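Local coordinates for DyP-type peroxidase (Pleurotus ostreatus PC15, PDB 6FSK), which is a haem b peroxidase of the dye-decolorizing (DyP) family, probably oxidising dyes and Mn(II) at the expense of hydrogen peroxide, at residues Phe79-Leu82 with Gly83-Leu87; Pro473-Thr476 with Ala477-Lys481. The protein carries 1 engineered substitution. All coordinates share one frame; numbering follows the deposited sequence.

Contact 1. Residues Phe79-Leu82 with Gly83-Leu87; sequences FSHL and GLQKL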
loop_
_atom_site.group_PDB
_atom_site.type_symbol
_atom_site.label_atom_id
_atom_site.label_comp_id
_atom_site.label_asym_id
_atom_site.label_seq_id
_atom_site.Cartn_x
_atom_site.Cartn_y
_atom_site.Cartn_z
ATOM N N PHE A 79 -14.311 8.507 -1.594
ATOM C CA PHE A 79 -15.518 8.057 -2.261
ATOM C C PHE A 79 -15.234 7.163 -3.420
ATOM O O PHE A 79 -14.332 7.432 -4.270
ATOM C CB PHE A 79 -16.329 9.276 -2.800
ATOM C CG PHE A 79 -16.902 10.115 -1.740
ATOM C CD1 PHE A 79 -18.150 9.813 -1.213
ATOM C CD2 PHE A 79 -16.190 11.148 -1.211
ATOM C CE1 PHE A 79 -18.671 10.553 -0.176
ATOM C CE2 PHE A 79 -16.706 11.938 -0.176
ATOM C CZ PHE A 79 -17.951 11.596 0.362
ATOM N N SER A 80 -16.033 6.081 -3.554
ATOM C CA SER A 80 -15.871 5.217 -4.686
ATOM C C SER A 80 -16.607 5.713 -5.915
ATOM O O SER A 80 -17.403 6.622 -5.841
ATOM C CB SER A 80 -16.414 3.808 -4.352
ATOM O OG SER A 80 -17.866 3.888 -4.261
ATOM N N HIS A 81 -16.393 5.042 -7.041
ATOM C CA HIS A 81 -17.104 5.421 -8.255
ATOM C C HIS A 81 -18.577 5.201 -8.085
ATOM O O HIS A 81 -19.365 6.063 -8.435
ATOM C CB HIS A 81 -16.587 4.657 -9.414
ATOM C CG HIS A 81 -17.401 4.873 -10.665
ATOM N ND1 HIS A 81 -17.325 6.019 -11.421
ATOM C CD2 HIS A 81 -18.331 4.099 -11.237
ATOM C CE1 HIS A 81 -18.150 5.922 -12.456
ATOM N NE2 HIS A 81 -18.756 4.754 -12.382
ATOM N N LEU A 82 -18.920 4.116 -7.420
ATOM C CA LEU A 82 -20.345 3.895 -7.140
ATOM C C LEU A 82 -20.896 5.010 -6.288
ATOM O O LEU A 82 -22.085 5.418 -6.401
ATOM C CB LEU A 82 -20.532 2.557 -6.442
ATOM C CG LEU A 82 -20.223 1.348 -7.322
ATOM C CD1 LEU A 82 -19.940 0.126 -6.485
ATOM C CD2 LEU A 82 -21.322 1.070 -8.333
ATOM N N GLY A 83 -20.162 5.480 -5.326
ATOM C CA GLY A 83 -20.635 6.551 -4.502
ATOM C C GLY A 83 -20.786 7.887 -5.220
ATOM O O GLY A 83 -21.759 8.636 -5.001
ATOM N N LEU A 84 -19.822 8.192 -6.072
ATOM C CA LEU A 84 -19.946 9.355 -6.951
ATOM C C LEU A 84 -21.200 9.280 -7.772
ATOM O O LEU A 84 -21.963 10.264 -7.808
ATOM C CB LEU A 84 -18.694 9.560 -7.838
ATOM C CG LEU A 84 -17.396 9.861 -7.010
ATOM C CD1 LEU A 84 -16.309 10.007 -8.088
ATOM C CD2 LEU A 84 -17.478 11.027 -6.107
ATOM N N GLN A 85 -21.420 8.144 -8.407
ATOM C CA GLN A 85 -22.663 7.950 -9.184
ATOM C C GLN A 85 -23.914 8.162 -8.308
ATOM O O GLN A 85 -24.906 8.859 -8.720
ATOM C CB GLN A 85 -22.691 6.591 -9.781
ATOM C CG GLN A 85 -21.604 6.304 -10.853
ATOM C CD GLN A 85 -21.959 6.746 -12.274
ATOM O OE1 GLN A 85 -21.528 7.812 -12.766
ATOM N NE2 GLN A 85 -22.736 5.914 -12.949
ATOM N N LYS A 86 -23.930 7.607 -7.108
ATOM C CA LYS A 86 -25.126 7.734 -6.257
ATOM C C LYS A 86 -25.361 9.196 -5.961
ATOM O O LYS A 86 -26.515 9.650 -5.892
ATOM C CB LYS A 86 -24.916 6.967 -4.938
ATOM C CG LYS A 86 -25.998 7.134 -3.897
ATOM C CD LYS A 86 -27.274 6.412 -4.348
ATOM C CE LYS A 86 -28.351 6.576 -3.277
ATOM N NZ LYS A 86 -29.530 5.791 -3.756
ATOM N N LEU A 87 -24.319 9.989 -5.801
ATOM C CA LEU A 87 -24.418 11.376 -5.445
ATOM C C LEU A 87 -24.719 12.301 -6.701
ATOM O O LEU A 87 -24.805 13.483 -6.518
ATOM C CB LEU A 87 -23.133 11.858 -4.732
ATOM C CG LEU A 87 -22.829 11.257 -3.351
ATOM C CD1 LEU A 87 -21.453 11.603 -2.827
ATOM C CD2 LEU A 87 -23.853 11.699 -2.328
#
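Ser-80 OG has two main partners: it takes the amide hydrogen of Gly-83 N at 3.0 Å, with an N-H...O angle of 157°, and is also hydrogen-bonded to the carbonyl oxygen of Ile-132, just before strand 134-140, the sheet neighbour of strand 74-80. The hydroxyl can face the first turn because chi1 of 70° sets it between the backbone N and the carbonyl carbon. With an alanine here, the Gly-83 amide would probably lose its side-chain acceptor and Ile-132 O its hydroxyl mate, leaving the start of the helix less firmly fixed. The backbone carbonyl of the same serine begins the regular helical pattern, receiving Leu-84 N at 2.9 Å. His-81 O and Leu-82 O follow in step, bound by Gln-85 N and Lys-86 N.

Side chains meet at two places along the turn. At one, Gln-85 lays its CG over a face of the His-81 imidazole, 3.9 Å from the ring centroid, a CH-pi contact offset toward the rim. The chain of Gln-85 bends at chi2, and its amide plane ends up 13° from that of the ring. At the other, Phe-79 meets two leucines: its CB touches Leu-84 CD2 at 3.9 Å, and its CE1 reaches Leu-87 CD1 at 4.0 Å, the side chains of Phe-79 and Leu-87 crossing at about a right angle. Phe-482 joins this apolar cluster. A serine N-cap thus marks the passage from strand 74-80 into helix 81-86, within the alpha+beta barrel domain of the DyP peroxidases.

Contact 2. Residues Pro473-Thr476 with Ala477-Lys481; sequences PSIT and ALKTK
A serine N-cap opens helix 475-481, the short helix that follows strand 462-472 near the C-terminal end of the chain, and a proline just before the cap packs back against the first turn. Ser-474 OG accepts from Ala-477 N at 2.9 Å with an N-H...O angle of 158°, while Ser-474 O receives Leu-478 N at 3.0 Å, so one residue supplies two acceptors to the helix start. Asn-7 adds a further tie from outside, its OD1 accepting from Thr-476 N.

The apolar side of the turn rests on Pro-473. Its CB touches the methyl of Ala-477, 3.8 Å from Ala-477 CB, and its CG lies 3.8 Å from Leu-478 CD2. Leu-478 lies across the proline at about a right angle and continues toward Val-77 and Phe-79 of strand 74-80. On the more exposed flank, Lys-479 runs extended until a bend at chi4, bringing CE to 3.7 Å from Ile-475 CG2, an aliphatic contact made by the lysine stem.

The carbonyl oxygen of Thr-476 is gripped twice by Thr-480, one turn later. The backbone N binds Thr-476 O at 3.0 Å. With chi1 at 61°, the hydroxyl is carried back along the helix, and Thr-480 OG1 donates to Thr-476 O at 2.8 Å, reaching it from the face of the carbonyl plane opposite to the amide.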
loop_
_atom_site.group_PDB
_atom_site.type_symbol
_atom_site.label_atom_id
_atom_site.label_comp_id
_atom_site.label_asym_id
_atom_site.label_seq_id
_atom_site.Cartn_x
_atom_site.Cartn_y
_atom_site.Cartn_z
ATOM N N PRO A 473 -11.321 13.601 -2.108
ATOM C CA PRO A 473 -11.352 14.881 -2.760
ATOM C C PRO A 473 -10.687 15.932 -1.897
ATOM O O PRO A 473 -10.456 15.802 -0.683
ATOM C CB PRO A 473 -12.889 15.154 -2.937
ATOM C CG PRO A 473 -13.545 13.799 -2.671
ATOM C CD PRO A 473 -12.663 13.176 -1.652
ATOM N N SER A 474 -10.427 17.093 -2.521
ATOM C CA SER A 474 -9.933 18.232 -1.777
ATOM C C SER A 474 -11.010 18.853 -0.914
ATOM O O SER A 474 -12.180 18.561 -1.107
ATOM C CB SER A 474 -9.464 19.296 -2.833
ATOM O OG SER A 474 -10.629 19.964 -3.381
ATOM N N ILE A 475 -10.600 19.716 0.008
ATOM C CA ILE A 475 -11.554 20.378 0.884
ATOM C C ILE A 475 -12.513 21.244 0.049
ATOM O O ILE A 475 -13.724 21.147 0.236
ATOM C CB ILE A 475 -10.863 21.167 1.974
ATOM C CG1 ILE A 475 -9.900 20.287 2.852
ATOM C CG2 ILE A 475 -11.898 21.914 2.808
ATOM C CD1 ILE A 475 -10.647 19.151 3.526
ATOM N N THR A 476 -12.032 22.045 -0.896
ATOM C CA THR A 476 -13.014 22.817 -1.681
ATOM C C THR A 476 -13.903 21.929 -2.578
ATOM O O THR A 476 -15.047 22.279 -2.813
ATOM C CB THR A 476 -12.390 23.920 -2.507
ATOM O OG1 THR A 476 -11.421 23.341 -3.324
ATOM C CG2 THR A 476 -11.760 24.943 -1.651
ATOM N N ALA A 477 -13.436 20.757 -3.056
ATOM C CA ALA A 477 -14.283 19.829 -3.763
ATOM C C ALA A 477 -15.414 19.340 -2.856
ATOM O O ALA A 477 -16.576 19.293 -3.297
ATOM C CB ALA A 477 -13.536 18.636 -4.315
ATOM N N LEU A 478 -15.077 18.967 -1.633
ATOM C CA LEU A 478 -16.114 18.516 -0.692
ATOM C C LEU A 478 -17.170 19.637 -0.467
ATOM O O LEU A 478 -18.369 19.340 -0.406
ATOM C CB LEU A 478 -15.534 18.036 0.589
ATOM C CG LEU A 478 -14.563 16.853 0.539
ATOM C CD1 LEU A 478 -13.844 16.610 1.848
ATOM C CD2 LEU A 478 -15.308 15.620 0.157
ATOM N N LYS A 479 -16.711 20.857 -0.304
ATOM C CA LYS A 479 -17.637 21.962 -0.010
ATOM C C LYS A 479 -18.537 22.263 -1.178
ATOM O O LYS A 479 -19.730 22.552 -0.976
ATOM C CB LYS A 479 -16.878 23.201 0.431
ATOM C CG LYS A 479 -16.246 23.161 1.811
ATOM C CD LYS A 479 -15.528 24.485 2.058
ATOM C CE LYS A 479 -14.494 24.532 3.128
ATOM N NZ LYS A 479 -15.051 24.490 4.466
ATOM N N THR A 480 -18.031 22.132 -2.388
ATOM C CA THR A 480 -18.792 22.522 -3.572
ATOM C C THR A 480 -19.551 21.435 -4.278
ATOM O O THR A 480 -20.593 21.687 -4.974
ATOM C CB THR A 480 -17.849 23.210 -4.602
ATOM O OG1 THR A 480 -16.801 22.324 -5.029
ATOM C CG2 THR A 480 -17.248 24.405 -4.010
ATOM N N LYS A 481 -19.068 20.190 -4.225
ATOM C CA LYS A 481 -19.712 19.106 -4.936
ATOM C C LYS A 481 -20.392 18.074 -4.043
ATOM O O LYS A 481 -21.267 17.353 -4.520
ATOM C CB LYS A 481 -18.739 18.361 -5.841
ATOM C CG LYS A 481 -18.008 19.237 -6.846
ATOM C CD LYS A 481 -18.914 19.792 -7.940
ATOM C CE LYS A 481 -19.444 18.685 -8.842
ATOM N NZ LYS A 481 -20.104 19.227 -10.063
#

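In the fold
Contacts 1 and 2 are two instances of one principle, a serine cap set where a strand of the central antiparallel sheet gives way to a short helix. Strands 74-80 and 462-472 are antiparallel neighbours in that sheet, and the centres of the two contacts lie about 14 Å apart. Their apolar sides meet directly: Phe-79 CE2 is 4.0 Å from Leu-478 CD2, and Phe-79 CD2 is 4.0 Å from Pro-473 CG. The Phe-79 ring thus touches residues at both helix starts. The contact centres lie about 22 Å (contact 1) and 25 Å (contact 2) from the chain's centre, on the same side of it, away from the haem-binding residues, among them the axial ligand His-329.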